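Local coordinates for protein VP5 (Halorubrum pleomorphic virus 2, PDB 6QGI) that probably drives fusion of the viral envelope with the host cell membrane, as the envelope protein of a haloarchaeal pleomorphic virus, at residues I291-A303 against E456-H468. Sequence-based numbering, arbitrary orientation.
Sequences IALNVPVDAEREA and EVTATSFDSSEPH
D298 OD2 is gripped from both segments: S461 N donates to it at 2.8 Å, approaching from above the carboxylate plane, and R301 NE adds a weak bond. The main bond of R301 NE is a salt bridge to D298 OD1, 3.0 Å long. It is nearly straight, 178°, and lies in the guanidinium plane. With CG anti to the backbone N (chi1 -171°), the carboxylate lies within reach of both donors. The contact is a worked example of how an irregular loop can be fixed by side chains that bond to its backbone, here D298 and N294. The bridge helps to fix the rotation of the guanidinium group, and S461 CB packs over one of its faces, 3.5 Å from R301 NH1. Farther back along this arginine, whose chain bends at chi2 and chi3, CG touches V457 CG2.

The same aspartate serves an aromatic neighbour, its CB sitting over the face of the F462 ring in a CH-pi contact, while P296 CB meets F462 CB at 3.9 Å. Next to these contacts, V297 and D463 form a single antiparallel bridge, a hydrogen-bonded pair with V297 N to D463 O at 2.9 Å and a reciprocal bond from D463 N to V297 O. At the far end N294 reads the backbone of S465 with both ends of its amide: OD1 accepts from S465 N in the carbonyl plane, on a lone pair, and ND2 gives a bond to S465 O of 2.9 Å. N294 is also the C-prime residue of the Schellman motif ending helix 285-292.

F462 leans on F318 and L320 of strand 312-320, T460 OG1 is hydrogen-bonded to L328 O, and S465 OG is hydrogen-bonded to Q485 OE1 of helix 476-496, whose Y493 packs against V297.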
loop_
_atom_site.group_PDB
_atom_site.type_symbol
_atom_site.label_atom_id
_atom_site.label_comp_id
_atom_site.label_asym_id
_atom_site.label_seq_id
_atom_site.Cartn_x
_atom_site.Cartn_y
_atom_site.Cartn_z
ATOM N N ILE A 291 -11.991 -2.623 -5.732
ATOM C CA ILE A 291 -13.131 -2.994 -6.585
ATOM C C ILE A 291 -13.427 -1.800 -7.505
ATOM O O ILE A 291 -13.612 -1.991 -8.706
ATOM C CB ILE A 291 -14.374 -3.450 -5.754
ATOM C CG1 ILE A 291 -14.104 -4.803 -5.057
ATOM C CG2 ILE A 291 -15.663 -3.527 -6.609
ATOM C CD1 ILE A 291 -14.867 -4.997 -3.765
ATOM N N ALA A 292 -13.412 -0.572 -6.942
ATOM C CA ALA A 292 -13.635 0.680 -7.674
ATOM C C ALA A 292 -12.555 0.920 -8.743
ATOM O O ALA A 292 -12.844 1.534 -9.773
ATOM C CB ALA A 292 -13.672 1.843 -6.709
ATOM N N LEU A 293 -11.322 0.417 -8.499
ATOM C CA LEU A 293 -10.197 0.518 -9.433
ATOM C C LEU A 293 -10.201 -0.662 -10.413
ATOM O O LEU A 293 -9.257 -0.832 -11.181
ATOM C CB LEU A 293 -8.860 0.615 -8.684
ATOM C CG LEU A 293 -8.551 1.981 -8.071
ATOM C CD1 LEU A 293 -7.631 1.851 -6.882
ATOM C CD2 LEU A 293 -7.988 2.950 -9.111
ATOM N N ASN A 294 -11.292 -1.457 -10.402
ATOM C CA ASN A 294 -11.554 -2.598 -11.280
ATOM C C ASN A 294 -10.375 -3.600 -11.334
ATOM O O ASN A 294 -9.947 -4.041 -12.408
ATOM C CB ASN A 294 -11.931 -2.104 -12.680
ATOM C CG ASN A 294 -12.606 -3.141 -13.525
ATOM O OD1 ASN A 294 -13.528 -3.838 -13.081
ATOM N ND2 ASN A 294 -12.148 -3.261 -14.763
ATOM N N VAL A 295 -9.875 -3.973 -10.156
ATOM C CA VAL A 295 -8.789 -4.940 -10.035
ATOM C C VAL A 295 -9.449 -6.330 -9.964
ATOM O O VAL A 295 -10.322 -6.506 -9.116
ATOM C CB VAL A 295 -7.882 -4.610 -8.809
ATOM C CG1 VAL A 295 -6.858 -5.707 -8.550
ATOM C CG2 VAL A 295 -7.187 -3.260 -8.987
ATOM N N PRO A 296 -9.115 -7.301 -10.862
ATOM C CA PRO A 296 -9.765 -8.631 -10.793
ATOM C C PRO A 296 -9.772 -9.201 -9.371
ATOM O O PRO A 296 -8.751 -9.152 -8.682
ATOM C CB PRO A 296 -8.929 -9.487 -11.743
ATOM C CG PRO A 296 -8.371 -8.517 -12.715
ATOM C CD PRO A 296 -8.143 -7.234 -11.974
ATOM N N VAL A 297 -10.954 -9.635 -8.901
ATOM C CA VAL A 297 -11.150 -10.124 -7.534
ATOM C C VAL A 297 -11.922 -11.449 -7.520
ATOM O O VAL A 297 -12.773 -11.685 -8.380
ATOM C CB VAL A 297 -11.906 -9.053 -6.673
ATOM C CG1 VAL A 297 -12.333 -9.603 -5.321
ATOM C CG2 VAL A 297 -11.080 -7.789 -6.469
ATOM N N ASP A 298 -11.647 -12.286 -6.504
ATOM C CA ASP A 298 -12.386 -13.504 -6.227
ATOM C C ASP A 298 -13.043 -13.330 -4.861
ATOM O O ASP A 298 -12.480 -13.707 -3.826
ATOM C CB ASP A 298 -11.518 -14.772 -6.304
ATOM C CG ASP A 298 -12.296 -16.084 -6.225
ATOM O OD1 ASP A 298 -13.437 -16.079 -5.707
ATOM O OD2 ASP A 298 -11.769 -17.109 -6.680
ATOM N N ALA A 299 -14.232 -12.718 -4.878
ATOM C CA ALA A 299 -15.057 -12.440 -3.709
ATOM C C ALA A 299 -15.773 -13.695 -3.200
ATOM O O ALA A 299 -16.085 -13.777 -2.012
ATOM C CB ALA A 299 -16.087 -11.381 -4.068
ATOM N N GLU A 300 -16.041 -14.660 -4.101
ATOM C CA GLU A 300 -16.810 -15.869 -3.816
ATOM C C GLU A 300 -16.006 -17.068 -3.294
ATOM O O GLU A 300 -16.630 -18.054 -2.900
ATOM C CB GLU A 300 -17.598 -16.303 -5.061
ATOM C CG GLU A 300 -19.044 -15.826 -5.059
ATOM C CD GLU A 300 -19.910 -16.237 -3.877
ATOM O OE1 GLU A 300 -19.785 -17.392 -3.405
ATOM O OE2 GLU A 300 -20.725 -15.399 -3.428
ATOM N N ARG A 301 -14.663 -17.006 -3.269
ATOM C CA ARG A 301 -13.892 -18.144 -2.770
ATOM C C ARG A 301 -12.932 -17.742 -1.654
ATOM O O ARG A 301 -11.921 -17.078 -1.900
ATOM C CB ARG A 301 -13.147 -18.868 -3.900
ATOM C CG ARG A 301 -14.004 -19.921 -4.589
ATOM C CD ARG A 301 -13.778 -19.948 -6.088
ATOM N NE ARG A 301 -14.358 -18.769 -6.734
ATOM C CZ ARG A 301 -15.246 -18.814 -7.720
ATOM N NH1 ARG A 301 -15.727 -17.687 -8.233
ATOM N NH2 ARG A 301 -15.654 -19.976 -8.210
ATOM N N GLU A 302 -13.274 -18.149 -0.419
ATOM C CA GLU A 302 -12.473 -17.906 0.774
ATOM C C GLU A 302 -11.349 -18.927 0.808
ATOM O O GLU A 302 -11.592 -20.134 0.694
ATOM C CB GLU A 302 -13.325 -17.968 2.053
ATOM C CG GLU A 302 -12.650 -17.335 3.260
ATOM C CD GLU A 302 -13.252 -17.695 4.604
ATOM O OE1 GLU A 302 -14.336 -17.163 4.936
ATOM O OE2 GLU A 302 -12.631 -18.502 5.333
ATOM N N ALA A 303 -10.118 -18.432 0.932
ATOM C CA ALA A 303 -8.933 -19.270 0.955
ATOM C C ALA A 303 -8.155 -19.093 2.235
ATOM O O ALA A 303 -7.933 -17.959 2.668
ATOM C CB ALA A 303 -8.046 -18.935 -0.227
ATOM N N GLU A 456 -15.841 -27.216 -0.917
ATOM C CA GLU A 456 -14.388 -27.123 -1.013
ATOM C C GLU A 456 -13.976 -27.278 -2.481
ATOM O O GLU A 456 -13.977 -28.388 -3.019
ATOM C CB GLU A 456 -13.728 -28.186 -0.116
ATOM C CG GLU A 456 -12.272 -27.913 0.210
ATOM C CD GLU A 456 -11.653 -28.887 1.193
ATOM O OE1 GLU A 456 -12.087 -28.908 2.369
ATOM O OE2 GLU A 456 -10.717 -29.615 0.793
ATOM N N VAL A 457 -13.666 -26.148 -3.133
ATOM C CA VAL A 457 -13.272 -26.098 -4.545
ATOM C C VAL A 457 -11.735 -26.208 -4.677
ATOM O O VAL A 457 -11.025 -26.088 -3.678
ATOM C CB VAL A 457 -13.841 -24.849 -5.272
ATOM C CG1 VAL A 457 -15.367 -24.877 -5.290
ATOM C CG2 VAL A 457 -13.328 -23.550 -4.657
ATOM N N THR A 458 -11.235 -26.436 -5.906
ATOM C CA THR A 458 -9.804 -26.621 -6.179
ATOM C C THR A 458 -9.136 -25.429 -6.885
ATOM O O THR A 458 -7.905 -25.371 -6.917
ATOM C CB THR A 458 -9.592 -27.884 -7.022
ATOM O OG1 THR A 458 -10.354 -27.786 -8.228
ATOM C CG2 THR A 458 -9.948 -29.153 -6.268
ATOM N N ALA A 459 -9.921 -24.496 -7.451
ATOM C CA ALA A 459 -9.367 -23.347 -8.170
ATOM C C ALA A 459 -10.129 -22.049 -7.886
ATOM O O ALA A 459 -11.269 -22.076 -7.415
ATOM C CB ALA A 459 -9.366 -23.626 -9.669
ATOM N N THR A 460 -9.480 -20.909 -8.190
ATOM C CA THR A 460 -10.037 -19.566 -8.031
ATOM C C THR A 460 -10.543 -19.025 -9.379
ATOM O O THR A 460 -10.090 -19.473 -10.433
ATOM C CB THR A 460 -8.996 -18.601 -7.425
ATOM O OG1 THR A 460 -7.822 -18.588 -8.235
ATOM C CG2 THR A 460 -8.654 -18.920 -5.977
ATOM N N SER A 461 -11.487 -18.066 -9.333
ATOM C CA SER A 461 -12.065 -17.394 -10.500
ATOM C C SER A 461 -12.127 -15.894 -10.217
ATOM O O SER A 461 -12.873 -15.459 -9.334
ATOM C CB SER A 461 -13.443 -17.961 -10.837
ATOM O OG SER A 461 -14.054 -17.262 -11.910
ATOM N N PHE A 462 -11.310 -15.114 -10.944
ATOM C CA PHE A 462 -11.210 -13.664 -10.775
ATOM C C PHE A 462 -12.174 -12.932 -11.708
ATOM O O PHE A 462 -12.260 -13.244 -12.896
ATOM C CB PHE A 462 -9.754 -13.185 -10.966
ATOM C CG PHE A 462 -8.856 -13.665 -9.849
ATOM C CD1 PHE A 462 -8.784 -12.973 -8.647
ATOM C CD2 PHE A 462 -8.133 -14.846 -9.974
ATOM C CE1 PHE A 462 -8.001 -13.449 -7.595
ATOM C CE2 PHE A 462 -7.357 -15.327 -8.917
ATOM C CZ PHE A 462 -7.301 -14.628 -7.733
ATOM N N ASP A 463 -12.928 -11.985 -11.137
ATOM C CA ASP A 463 -13.919 -11.180 -11.841
ATOM C C ASP A 463 -13.570 -9.698 -11.817
ATOM O O ASP A 463 -13.109 -9.163 -10.806
ATOM C CB ASP A 463 -15.322 -11.377 -11.231
ATOM C CG ASP A 463 -15.994 -12.708 -11.520
ATOM O OD1 ASP A 463 -15.822 -13.237 -12.646
ATOM O OD2 ASP A 463 -16.727 -13.205 -10.635
ATOM N N SER A 464 -13.827 -9.042 -12.944
ATOM C CA SER A 464 -13.662 -7.613 -13.157
ATOM C C SER A 464 -14.598 -7.186 -14.277
ATOM O O SER A 464 -15.001 -8.020 -15.093
ATOM C CB SER A 464 -12.206 -7.258 -13.476
ATOM O OG SER A 464 -11.825 -7.556 -14.810
ATOM N N SER A 465 -14.965 -5.904 -14.305
ATOM C CA SER A 465 -15.790 -5.341 -15.371
ATOM C C SER A 465 -14.916 -5.138 -16.598
ATOM O O SER A 465 -13.692 -5.044 -16.466
ATOM C CB SER A 465 -16.421 -4.023 -14.927
ATOM O OG SER A 465 -17.308 -4.220 -13.838
ATOM N N GLU A 466 -15.528 -5.102 -17.789
ATOM C CA GLU A 466 -14.806 -4.902 -19.045
ATOM C C GLU A 466 -14.033 -3.578 -18.980
ATOM O O GLU A 466 -14.611 -2.557 -18.617
ATOM C CB GLU A 466 -15.775 -4.923 -20.226
ATOM C CG GLU A 466 -15.086 -4.921 -21.578
ATOM C CD GLU A 466 -16.018 -5.072 -22.761
ATOM O OE1 GLU A 466 -16.783 -6.063 -22.802
ATOM O OE2 GLU A 466 -15.972 -4.202 -23.661
ATOM N N PRO A 467 -12.713 -3.566 -19.229
ATOM C CA PRO A 467 -11.970 -2.304 -19.129
ATOM C C PRO A 467 -12.333 -1.384 -20.283
ATOM O O PRO A 467 -12.744 -1.872 -21.326
ATOM C CB PRO A 467 -10.506 -2.754 -19.185
ATOM C CG PRO A 467 -10.542 -4.246 -19.007
ATOM C CD PRO A 467 -11.815 -4.657 -19.630
ATOM N N HIS A 468 -12.217 -0.072 -20.081
ATOM C CA HIS A 468 -12.537 0.925 -21.092
ATOM C C HIS A 468 -11.465 1.026 -22.160
ATOM O O HIS A 468 -10.277 0.827 -21.901
ATOM C CB HIS A 468 -12.729 2.293 -20.452
ATOM C CG HIS A 468 -14.015 2.459 -19.717
ATOM N ND1 HIS A 468 -15.141 2.948 -20.341
ATOM C CD2 HIS A 468 -14.286 2.280 -18.407
ATOM C CE1 HIS A 468 -16.070 3.017 -19.404
ATOM N NE2 HIS A 468 -15.606 2.611 -18.227
#